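Local coordinates for protein restriction endonuclease S subunits (Thermoanaerobacter tengcongensis, PDB 3OKG) that probably recognises the DNA target as the specificity (S) subunit of a type I methyltransferase, which is composed of M and S polypeptides, at residues Ser247-Phe252 / Trp276-Gln281; Val29-Val34 / Asn162-Thr167; Ser321-Trp326 / Glu366-Ile371; Ser79-Val84 / Gly111-Thr116. All blocks are in the same frame, centred on the assembly; numbering follows the deposited sequence.

The contacts fall into two groups at opposite ends of an elongated chain. Interactions 2 and 4 share the first DNA-specificity region, with centres 21 Å apart and nearest atoms about 6 Å apart; along the sequence, both segments of interaction 4 lie between 29-34 and 162-167. Interactions 1 and 3 follow in series within the second, their centres 35 Å apart, one in the sheet that includes strand 250-251 and the other at the start of helix 365-388. Roughly 70 Å separates the centres of the two groups. Helices 174-216, 365-388 and 392-407 take in the predicted coiled coils, consistent with two DNA-recognition domains held apart by a helical spacer.

Interaction 1: residues Ser247-Phe252 / Trp276-Gln281; sequences SSTYNF and WCSAPQ
Thr-249 leans its side chain on Cys-277, Ser-278 and Ala-279. Its CB sits 3.5 Å from OG of Ser-278. From there CG2, anti to the carbonyl carbon, reaches the methyl of Ala-279, with CG2 and CB 4.0 Å apart. OG1 occupies the crowded position between backbone N and carbonyl carbon (chi1 60°), which puts it 3.3 Å from SG of Cys-277; its hydrogen bond goes to Pro-246 O, just before the segment. The carbonyl of Thr-249 is gripped twice by Ser-278: N comes in almost straight at 2.7 Å from O (170° at the hydrogen), and OG, 3.1 Å from the same O, lies in the carbonyl plane on a lone pair. Beyond this double grip the backbones pair as short antiparallel strands at the border of a mixed sheet, with 250-251 outermost and 276-277 lying between it and strand 257-260. Trp-276 N meets Asn-251 O at 2.9 Å, and Asn-251 N bonds Trp-276 O in return. That same Trp-276 O lies in plane at the edge of the Tyr-250 ring, a ring that also meets that of Phe-259. SG of Cys-277 accepts from Ala-279 N at 3.3 Å. An alanine in place of Cys-277 would probably leave the Ala-279 amide without this acceptor and open a gap beside Thr-249 OG1.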
# COMPACT_ATOMS: atom_id res chain seq x y z
N SER A 247 -24.67 35.68 5.40
CA SER A 247 -23.92 35.60 4.16
C SER A 247 -23.33 36.99 4.04
O SER A 247 -23.82 37.94 4.67
CB SER A 247 -24.80 35.09 3.02
OG SER A 247 -24.08 34.22 2.17
N SER A 248 -22.29 37.12 3.24
CA SER A 248 -21.58 38.39 3.12
C SER A 248 -20.70 38.84 4.30
O SER A 248 -20.33 40.02 4.37
CB SER A 248 -22.61 39.48 2.80
OG SER A 248 -23.18 40.01 3.99
N THR A 249 -20.36 37.93 5.21
CA THR A 249 -19.47 38.27 6.32
C THR A 249 -18.28 37.34 6.17
O THR A 249 -17.31 37.43 6.92
CB THR A 249 -20.05 38.09 7.74
OG1 THR A 249 -20.41 36.72 7.95
CG2 THR A 249 -21.28 38.96 7.93
N TYR A 250 -18.37 36.44 5.19
CA TYR A 250 -17.23 35.62 4.76
C TYR A 250 -16.26 36.41 3.89
O TYR A 250 -16.67 37.19 3.03
CB TYR A 250 -17.71 34.41 3.97
CG TYR A 250 -18.80 33.63 4.64
CD1 TYR A 250 -18.64 33.14 5.93
CD2 TYR A 250 -19.99 33.37 3.97
CE1 TYR A 250 -19.66 32.41 6.55
CE2 TYR A 250 -21.01 32.65 4.57
CZ TYR A 250 -20.84 32.17 5.86
OH TYR A 250 -21.85 31.45 6.45
N ASN A 251 -14.97 36.18 4.12
CA ASN A 251 -13.89 36.84 3.40
C ASN A 251 -12.64 35.97 3.41
O ASN A 251 -12.56 34.99 4.16
CB ASN A 251 -13.55 38.16 4.07
CG ASN A 251 -13.07 37.97 5.50
OD1 ASN A 251 -13.87 37.91 6.43
ND2 ASN A 251 -11.75 37.85 5.67
N PHE A 252 -11.65 36.33 2.59
CA PHE A 252 -10.35 35.66 2.62
C PHE A 252 -9.27 36.65 3.00
O PHE A 252 -8.10 36.46 2.65
CB PHE A 252 -10.02 35.02 1.27
CG PHE A 252 -11.00 33.97 0.86
CD1 PHE A 252 -10.79 32.64 1.21
CD2 PHE A 252 -12.14 34.30 0.16
CE1 PHE A 252 -11.70 31.66 0.84
CE2 PHE A 252 -13.06 33.33 -0.22
CZ PHE A 252 -12.84 32.00 0.12
N TRP A 276 -12.82 32.95 6.20
CA TRP A 276 -13.04 33.65 7.46
C TRP A 276 -14.46 34.20 7.56
O TRP A 276 -15.18 34.29 6.57
CB TRP A 276 -12.07 34.81 7.59
CG TRP A 276 -10.79 34.49 8.24
CD1 TRP A 276 -10.28 35.08 9.37
CD2 TRP A 276 -9.82 33.53 7.82
NE1 TRP A 276 -9.05 34.53 9.67
CE2 TRP A 276 -8.75 33.58 8.74
CE3 TRP A 276 -9.76 32.62 6.75
CZ2 TRP A 276 -7.63 32.76 8.62
CZ3 TRP A 276 -8.65 31.81 6.64
CH2 TRP A 276 -7.60 31.88 7.57
N CYS A 277 -14.85 34.58 8.78
CA CYS A 277 -16.13 35.26 9.01
C CYS A 277 -15.89 36.49 9.88
O CYS A 277 -15.44 36.38 11.02
CB CYS A 277 -17.15 34.34 9.68
SG CYS A 277 -18.65 35.21 10.29
N SER A 278 -16.18 37.67 9.32
CA SER A 278 -15.92 38.93 10.01
C SER A 278 -16.90 39.16 11.17
O SER A 278 -16.79 40.15 11.90
CB SER A 278 -16.02 40.08 9.01
OG SER A 278 -17.31 40.10 8.43
N ALA A 279 -17.87 38.26 11.34
CA ALA A 279 -18.89 38.42 12.38
C ALA A 279 -19.07 37.15 13.21
O ALA A 279 -20.16 36.59 13.24
CB ALA A 279 -20.23 38.84 11.76
N PRO A 280 -18.00 36.72 13.89
CA PRO A 280 -17.96 35.45 14.64
C PRO A 280 -19.12 35.32 15.63
O PRO A 280 -19.16 36.04 16.62
CB PRO A 280 -16.65 35.55 15.43
CG PRO A 280 -15.83 36.55 14.71
CD PRO A 280 -16.78 37.52 14.09
N GLN A 281 -20.02 34.38 15.37
CA GLN A 281 -21.21 34.19 16.19
C GLN A 281 -21.04 33.14 17.30
O GLN A 281 -21.26 33.43 18.48
CB GLN A 281 -22.35 33.71 15.30
CG GLN A 281 -23.73 34.21 15.64
CD GLN A 281 -24.66 34.19 14.44
OE1 GLN A 281 -25.58 33.37 14.36
NE2 GLN A 281 -24.41 35.08 13.48

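Interaction 2: residues Val29-Val34 / Asn162-Thr167; sequences VRLGEV and NDVYNT. With SO4 (sulfate ion), chain F.
Leu-31 and Gly-32, consecutive residues of a 3-10 turn, aim their amides at two carbonyls where helix 161-165 gives way to strand 168-171: Leu-31 N to Thr-167 O and Gly-32 N to Tyr-165 O, both N-to-O distances being 2.8 Å. CA of Gly-32 touches CB of Tyr-165 at 4.0 Å. The side chain of Leu-31 reaches into the fold with CG anti to the backbone N (chi1 177°); its CD2 rests 4.0 Å from CG1 of Val-164, the two side chains lying side by side and pointing the same way. Ile-121 of strand 118-121 touches both. On the outer side Arg-30 lies alongside Asn-166, its CG 3.4 Å from the Asn-166 carbonyl O. Arg-30 N is held by Glu-33 OE2 at 2.8 Å, on the anti side of that carboxylate. Thr-167 OG1 donates to Val-164 O at 2.9 Å, in the plane of a carbonyl that also accepts from Thr-167 N. An alanine in place of Thr-167 would probably cost Val-164 O one of its two donors and slacken the turn that presents Thr-167 O to Leu-31. Near the start of the helix, Asn-162 ND2 and Thr-160 OG1 hydrogen-bond a sulfate, probably from the crystallisation liquor. The Leu-31 to Thr-167 bond carries on from the antiparallel pairing of strands 27-30 and 168-171, while Gly-32 ties the 3-10 turn to the end of the helix, bringing together parts of the first specificity region far apart in sequence.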
# COMPACT_ATOMS: atom_id res chain seq x y z
N VAL A 29 29.45 -10.77 -19.49
CA VAL A 29 29.13 -11.25 -20.83
C VAL A 29 27.82 -10.64 -21.32
O VAL A 29 27.04 -10.12 -20.52
CB VAL A 29 28.95 -12.77 -20.83
CG1 VAL A 29 30.21 -13.42 -20.40
CG2 VAL A 29 27.75 -13.19 -19.91
N ARG A 30 27.57 -10.68 -22.63
CA ARG A 30 26.23 -10.38 -23.11
C ARG A 30 25.35 -11.59 -22.78
O ARG A 30 25.81 -12.72 -22.83
CB ARG A 30 26.23 -10.09 -24.62
CG ARG A 30 26.87 -8.72 -25.04
CD ARG A 30 26.96 -8.57 -26.58
NE ARG A 30 27.57 -9.76 -27.16
CZ ARG A 30 28.88 -10.02 -27.13
NH1 ARG A 30 29.74 -9.15 -26.61
NH2 ARG A 30 29.33 -11.15 -27.66
N LEU A 31 24.08 -11.34 -22.46
CA LEU A 31 23.17 -12.42 -22.10
C LEU A 31 23.22 -13.50 -23.18
O LEU A 31 23.30 -14.70 -22.89
CB LEU A 31 21.75 -11.86 -21.99
CG LEU A 31 20.61 -12.82 -21.69
CD1 LEU A 31 20.92 -13.58 -20.40
CD2 LEU A 31 19.32 -11.99 -21.58
N GLY A 32 23.17 -13.08 -24.44
CA GLY A 32 23.13 -14.00 -25.57
C GLY A 32 24.28 -15.00 -25.59
O GLY A 32 24.16 -16.10 -26.13
N GLU A 33 25.41 -14.63 -25.00
CA GLU A 33 26.58 -15.49 -25.00
C GLU A 33 26.35 -16.75 -24.18
O GLU A 33 27.03 -17.74 -24.37
CB GLU A 33 27.80 -14.75 -24.44
CG GLU A 33 28.31 -13.57 -25.28
CD GLU A 33 29.63 -13.03 -24.72
OE1 GLU A 33 30.65 -13.71 -24.89
OE2 GLU A 33 29.63 -11.99 -24.05
N VAL A 34 25.43 -16.69 -23.23
CA VAL A 34 25.12 -17.88 -22.43
C VAL A 34 23.71 -18.42 -22.74
O VAL A 34 23.13 -19.15 -21.96
CB VAL A 34 25.34 -17.62 -20.91
CG1 VAL A 34 26.76 -17.17 -20.67
CG2 VAL A 34 24.36 -16.56 -20.40
N ASN A 162 16.87 -9.33 -30.00
CA ASN A 162 18.33 -9.07 -30.03
C ASN A 162 18.78 -8.00 -29.02
O ASN A 162 19.85 -8.12 -28.43
CB ASN A 162 18.81 -8.70 -31.44
CG ASN A 162 18.83 -9.89 -32.36
OD1 ASN A 162 18.92 -11.03 -31.90
ND2 ASN A 162 18.70 -9.65 -33.66
N ASP A 163 17.96 -6.98 -28.82
CA ASP A 163 18.28 -5.95 -27.82
C ASP A 163 18.44 -6.63 -26.45
O ASP A 163 19.36 -6.34 -25.68
CB ASP A 163 17.14 -4.93 -27.70
CG ASP A 163 17.05 -3.98 -28.90
OD1 ASP A 163 17.98 -3.96 -29.73
OD2 ASP A 163 16.03 -3.26 -29.00
N VAL A 164 17.52 -7.53 -26.12
CA VAL A 164 17.62 -8.22 -24.84
C VAL A 164 18.87 -9.11 -24.78
O VAL A 164 19.63 -9.08 -23.80
CB VAL A 164 16.33 -9.03 -24.56
CG1 VAL A 164 16.43 -9.81 -23.22
CG2 VAL A 164 15.08 -8.09 -24.58
N TYR A 165 19.11 -9.89 -25.83
CA TYR A 165 20.27 -10.78 -25.84
C TYR A 165 21.57 -9.96 -25.75
O TYR A 165 22.58 -10.47 -25.29
CB TYR A 165 20.32 -11.65 -27.10
CG TYR A 165 19.18 -12.63 -27.25
CD1 TYR A 165 18.79 -13.47 -26.19
CD2 TYR A 165 18.52 -12.76 -28.46
CE1 TYR A 165 17.74 -14.39 -26.35
CE2 TYR A 165 17.49 -13.68 -28.63
CZ TYR A 165 17.11 -14.50 -27.57
OH TYR A 165 16.05 -15.39 -27.76
N ASN A 166 21.54 -8.70 -26.17
CA ASN A 166 22.75 -7.88 -26.17
C ASN A 166 23.09 -7.25 -24.84
O ASN A 166 24.18 -6.68 -24.66
CB ASN A 166 22.65 -6.80 -27.26
CG ASN A 166 22.88 -7.36 -28.65
OD1 ASN A 166 23.48 -8.43 -28.80
ND2 ASN A 166 22.41 -6.64 -29.68
N THR A 167 22.17 -7.34 -23.88
CA THR A 167 22.42 -6.68 -22.60
C THR A 167 23.58 -7.36 -21.89
O THR A 167 23.80 -8.55 -22.09
CB THR A 167 21.15 -6.64 -21.67
OG1 THR A 167 20.74 -7.98 -21.33
CG2 THR A 167 19.98 -5.87 -22.34
S SO4 F . 17.33 -6.61 -34.71
O1 SO4 F . 16.31 -7.65 -34.61
O2 SO4 F . 18.53 -7.15 -35.35
O3 SO4 F . 16.75 -5.48 -35.47
O4 SO4 F . 17.68 -6.14 -33.37

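Interaction 3: residues Ser321-Trp326 / Glu366-Ile371; sequences SLERFW and EEQRRI
Trp-326 has one face of its indole covered by Gln-368, whose CG stands over the five-membered ring in a CH-pi contact, 3.9 Å from the centroid and 17° off the normal. At the edge, in the ring plane, CG2 of Ile-371 meets CZ3 of Trp-326 at 3.6 Å. The indole crosses the Gln-368 side chain at about a right angle, and the amide plane is turned 45° from the ring. Beyond the indole the extended Gln-368 chain carries its amide to the backbone ahead of helix 324-333. There OE1 accepts from Glu-323 N at 2.8 Å, while NE2 donates to Ser-321 O at 3.1 Å, the carbonyl oxygen lying in the amide plane. NE2 also bonds Pro-363 O, so both ends of this buried amide are satisfied and its rotation is fixed. Nearer the surface, Glu-323 OE2 forms a salt bridge with Arg-369 NH1, 3.2 Å away, at the edge of a guanidinium turned 82° from the carboxylate. The contact joins the first turn of helix 324-333 to the beginning of the long helix 365-388; Trp-326 NE1 bonds Pro-361 O of strand 359-362, and Phe-217, just past helix 174-216, meets the indole edge-to-face.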
# COMPACT_ATOMS: atom_id res chain seq x y z
N SER A 321 -13.26 19.28 35.28
CA SER A 321 -13.27 17.88 35.73
C SER A 321 -13.21 16.88 34.57
O SER A 321 -13.29 15.68 34.81
CB SER A 321 -14.50 17.58 36.58
OG SER A 321 -15.67 17.63 35.78
N LEU A 322 -13.10 17.36 33.34
CA LEU A 322 -13.13 16.49 32.16
C LEU A 322 -11.95 16.77 31.24
O LEU A 322 -11.75 17.91 30.81
CB LEU A 322 -14.45 16.67 31.39
CG LEU A 322 -14.57 15.98 30.01
CD1 LEU A 322 -14.61 14.45 30.17
CD2 LEU A 322 -15.83 16.44 29.29
N GLU A 323 -11.15 15.73 30.96
CA GLU A 323 -10.02 15.80 30.04
C GLU A 323 -10.51 15.80 28.60
O GLU A 323 -11.39 15.02 28.23
CB GLU A 323 -9.09 14.60 30.24
CG GLU A 323 -8.20 14.70 31.46
CD GLU A 323 -7.13 15.78 31.30
OE1 GLU A 323 -6.83 16.15 30.15
OE2 GLU A 323 -6.58 16.24 32.32
N ARG A 324 -9.94 16.69 27.79
CA ARG A 324 -10.30 16.78 26.39
C ARG A 324 -10.24 15.42 25.72
O ARG A 324 -11.14 15.00 24.99
CB ARG A 324 -9.29 17.70 25.69
CG ARG A 324 -9.40 17.67 24.20
CD ARG A 324 -8.90 18.97 23.60
NE ARG A 324 -7.49 18.96 23.27
CZ ARG A 324 -6.53 19.34 24.11
NH1 ARG A 324 -6.85 19.73 25.34
NH2 ARG A 324 -5.26 19.32 23.70
N PHE A 325 -9.13 14.74 25.94
CA PHE A 325 -8.92 13.47 25.26
C PHE A 325 -9.75 12.30 25.78
O PHE A 325 -10.01 11.35 25.04
CB PHE A 325 -7.43 13.16 25.19
CG PHE A 325 -6.70 14.10 24.25
CD1 PHE A 325 -7.08 14.18 22.92
CD2 PHE A 325 -5.68 14.91 24.70
CE1 PHE A 325 -6.43 15.05 22.03
CE2 PHE A 325 -5.03 15.78 23.83
CZ PHE A 325 -5.42 15.85 22.50
N TRP A 326 -10.22 12.41 27.03
CA TRP A 326 -11.20 11.41 27.55
C TRP A 326 -12.49 11.55 26.76
O TRP A 326 -13.07 10.56 26.27
CB TRP A 326 -11.45 11.64 29.05
CG TRP A 326 -12.39 10.66 29.71
CD1 TRP A 326 -13.68 10.91 30.14
CD2 TRP A 326 -12.12 9.28 30.03
NE1 TRP A 326 -14.22 9.77 30.72
CE2 TRP A 326 -13.28 8.76 30.68
CE3 TRP A 326 -11.00 8.45 29.88
CZ2 TRP A 326 -13.36 7.44 31.12
CZ3 TRP A 326 -11.08 7.13 30.33
CH2 TRP A 326 -12.25 6.64 30.94
N GLU A 366 -6.79 12.33 37.30
CA GLU A 366 -5.57 11.54 37.24
C GLU A 366 -5.82 10.20 36.54
O GLU A 366 -4.97 9.73 35.80
CB GLU A 366 -4.96 11.32 38.63
CG GLU A 366 -3.42 11.37 38.58
CD GLU A 366 -2.75 10.32 39.47
OE1 GLU A 366 -1.50 10.21 39.42
OE2 GLU A 366 -3.46 9.60 40.21
N GLU A 367 -6.98 9.60 36.77
CA GLU A 367 -7.29 8.31 36.16
C GLU A 367 -7.67 8.46 34.70
O GLU A 367 -7.37 7.59 33.88
CB GLU A 367 -8.40 7.60 36.92
CG GLU A 367 -8.90 6.31 36.27
CD GLU A 367 -7.97 5.13 36.51
OE1 GLU A 367 -6.83 5.35 36.96
OE2 GLU A 367 -8.38 3.99 36.23
N GLN A 368 -8.34 9.56 34.35
CA GLN A 368 -8.60 9.83 32.93
C GLN A 368 -7.28 9.93 32.21
O GLN A 368 -7.14 9.42 31.09
CB GLN A 368 -9.35 11.15 32.71
CG GLN A 368 -10.79 11.13 33.14
CD GLN A 368 -11.40 12.51 33.06
OE1 GLN A 368 -11.31 13.18 32.02
NE2 GLN A 368 -12.04 12.96 34.15
N ARG A 369 -6.31 10.60 32.82
CA ARG A 369 -5.04 10.80 32.13
C ARG A 369 -4.28 9.47 32.01
O ARG A 369 -3.71 9.17 30.96
CB ARG A 369 -4.19 11.87 32.82
CG ARG A 369 -4.72 13.30 32.57
CD ARG A 369 -3.75 14.37 33.08
NE ARG A 369 -3.54 14.28 34.52
CZ ARG A 369 -4.09 15.11 35.41
NH1 ARG A 369 -4.87 16.11 35.00
NH2 ARG A 369 -3.85 14.94 36.71
N ARG A 370 -4.29 8.69 33.08
CA ARG A 370 -3.63 7.37 33.11
C ARG A 370 -4.18 6.44 32.01
O ARG A 370 -3.41 5.78 31.31
CB ARG A 370 -3.81 6.72 34.50
CG ARG A 370 -2.99 5.44 34.73
CD ARG A 370 -3.33 4.77 36.08
NE ARG A 370 -4.62 4.10 35.99
CZ ARG A 370 -4.79 2.89 35.47
NH1 ARG A 370 -3.75 2.20 35.01
NH2 ARG A 370 -6.01 2.35 35.41
N ILE A 371 -5.50 6.41 31.87
CA ILE A 371 -6.16 5.59 30.86
C ILE A 371 -5.95 6.14 29.45
O ILE A 371 -5.70 5.38 28.52
CB ILE A 371 -7.67 5.45 31.15
CG1 ILE A 371 -7.89 4.66 32.44
CG2 ILE A 371 -8.38 4.76 29.99
CD1 ILE A 371 -9.34 4.66 32.92

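Interaction 4: residues Ser79-Val84 / Gly111-Thr116; sequences SRARKV and GQICST. With SO4 (sulfate ion), chain D.
In Lys-83 chi2 (-178°) and chi3 (174°) are both anti, laying CD and then CE alongside CA of Thr-116. Ser-115 holds OG anti to its backbone N, on the side where Arg-80 stretches out straight from CG to NE. The backbones behind them are antiparallel strands 81-84 and 113-115, the former outermost in a mixed four-stranded sheet of the first specificity domain; the short segments run 120° apart, well off strictly antiparallel. Lys-83 and Cys-114 form the hydrogen-bonded pair, with Cys-114 N 2.9 Å from Lys-83 O and Lys-83 N 3.2 Å from Cys-114 O. Ala-81 is the centre of an inverse gamma turn, and CG2 of Ile-113 packs against it, 3.8 Å from Ala-81 CB. Val-84 CG2 touches CD1 of the same isoleucine. Beyond that pair, a G1 beta bulge sets Gly-111 and Gln-112 together opposite Ile-85. The lysine's main partner is Asp-161, in a salt bridge; NZ also bonds Phe-118 O, and its bond to Thr-116 O is weak. At the other end, Thr-116 N bonds Arg-80 O at 2.9 Å. A bound sulfate, probably from the crystallisation liquor, bridges Arg-80 and Ser-115: its O1 accepts from Arg-80 NH1 at 2.8 Å, at the guanidinium edge, and from Ser-115 OG at 2.7 Å.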
# COMPACT_ATOMS: atom_id res chain seq x y z
N SER A 79 -2.29 -15.66 -33.72
CA SER A 79 -1.21 -15.47 -34.68
C SER A 79 0.14 -15.35 -34.00
O SER A 79 1.14 -15.73 -34.58
CB SER A 79 -1.47 -14.25 -35.56
OG SER A 79 -1.61 -13.10 -34.75
N ARG A 80 0.18 -14.83 -32.77
CA ARG A 80 1.45 -14.70 -32.03
C ARG A 80 1.92 -15.99 -31.38
O ARG A 80 3.02 -16.06 -30.81
CB ARG A 80 1.31 -13.63 -30.94
CG ARG A 80 1.30 -12.21 -31.48
CD ARG A 80 1.00 -11.25 -30.35
NE ARG A 80 1.05 -9.87 -30.81
CZ ARG A 80 0.79 -8.83 -30.04
NH1 ARG A 80 0.48 -9.01 -28.76
NH2 ARG A 80 0.85 -7.60 -30.54
N ALA A 81 1.09 -17.02 -31.42
CA ALA A 81 1.43 -18.24 -30.73
C ALA A 81 2.41 -19.07 -31.56
O ALA A 81 2.00 -19.99 -32.27
CB ALA A 81 0.16 -19.05 -30.36
N ARG A 82 3.70 -18.76 -31.49
CA ARG A 82 4.64 -19.41 -32.40
C ARG A 82 5.99 -19.82 -31.81
O ARG A 82 6.74 -20.55 -32.46
CB ARG A 82 4.88 -18.56 -33.66
CG ARG A 82 3.62 -18.31 -34.49
CD ARG A 82 3.17 -19.53 -35.30
NE ARG A 82 2.08 -19.15 -36.21
CZ ARG A 82 0.81 -18.96 -35.85
NH1 ARG A 82 0.42 -19.15 -34.58
NH2 ARG A 82 -0.08 -18.60 -36.76
N LYS A 83 6.31 -19.37 -30.60
CA LYS A 83 7.64 -19.68 -30.05
C LYS A 83 7.56 -20.87 -29.12
O LYS A 83 6.77 -20.85 -28.19
CB LYS A 83 8.24 -18.47 -29.31
CG LYS A 83 8.68 -17.35 -30.25
CD LYS A 83 9.31 -16.17 -29.50
CE LYS A 83 9.87 -15.15 -30.52
NZ LYS A 83 10.52 -14.00 -29.85
N VAL A 84 8.39 -21.88 -29.37
CA VAL A 84 8.36 -23.11 -28.60
C VAL A 84 9.14 -22.87 -27.32
O VAL A 84 10.25 -22.37 -27.36
CB VAL A 84 9.03 -24.26 -29.35
CG1 VAL A 84 9.21 -25.45 -28.44
CG2 VAL A 84 8.24 -24.63 -30.59
N GLY A 111 7.84 -27.81 -24.21
CA GLY A 111 7.36 -28.09 -25.55
C GLY A 111 6.07 -27.37 -25.87
O GLY A 111 5.49 -27.59 -26.93
N GLN A 112 5.62 -26.51 -24.96
CA GLN A 112 4.44 -25.70 -25.22
C GLN A 112 4.83 -24.39 -25.94
O GLN A 112 5.91 -24.30 -26.50
CB GLN A 112 3.64 -25.50 -23.94
CG GLN A 112 3.33 -26.84 -23.25
CD GLN A 112 2.64 -27.84 -24.20
OE1 GLN A 112 2.88 -29.06 -24.13
NE2 GLN A 112 1.81 -27.33 -25.08
N ILE A 113 3.93 -23.42 -25.96
CA ILE A 113 4.07 -22.26 -26.85
C ILE A 113 3.91 -20.95 -26.07
O ILE A 113 3.02 -20.82 -25.24
CB ILE A 113 3.00 -22.30 -27.96
CG1 ILE A 113 3.15 -23.58 -28.80
CG2 ILE A 113 3.07 -21.05 -28.84
CD1 ILE A 113 4.44 -23.65 -29.59
N CYS A 114 4.77 -19.97 -26.36
CA CYS A 114 4.54 -18.62 -25.87
C CYS A 114 4.47 -17.62 -27.01
O CYS A 114 4.87 -17.91 -28.15
CB CYS A 114 5.61 -18.18 -24.85
SG CYS A 114 7.24 -17.76 -25.61
N SER A 115 3.96 -16.45 -26.67
CA SER A 115 3.76 -15.36 -27.61
C SER A 115 5.10 -14.94 -28.23
O SER A 115 6.14 -14.99 -27.56
CB SER A 115 3.16 -14.15 -26.89
OG SER A 115 3.06 -13.01 -27.74
N THR A 116 5.08 -14.55 -29.50
CA THR A 116 6.27 -13.94 -30.12
C THR A 116 6.65 -12.63 -29.41
O THR A 116 7.73 -12.09 -29.63
CB THR A 116 6.00 -13.60 -31.60
OG1 THR A 116 4.77 -12.88 -31.68
CG2 THR A 116 5.91 -14.88 -32.43
S SO4 D . 0.66 -11.01 -25.96
O1 SO4 D . 0.94 -11.42 -27.32
O2 SO4 D . 1.46 -11.83 -25.05
O3 SO4 D . 1.08 -9.62 -25.77
O4 SO4 D . -0.75 -11.17 -25.67
O HOH W 1 9.97 -11.54 -31.63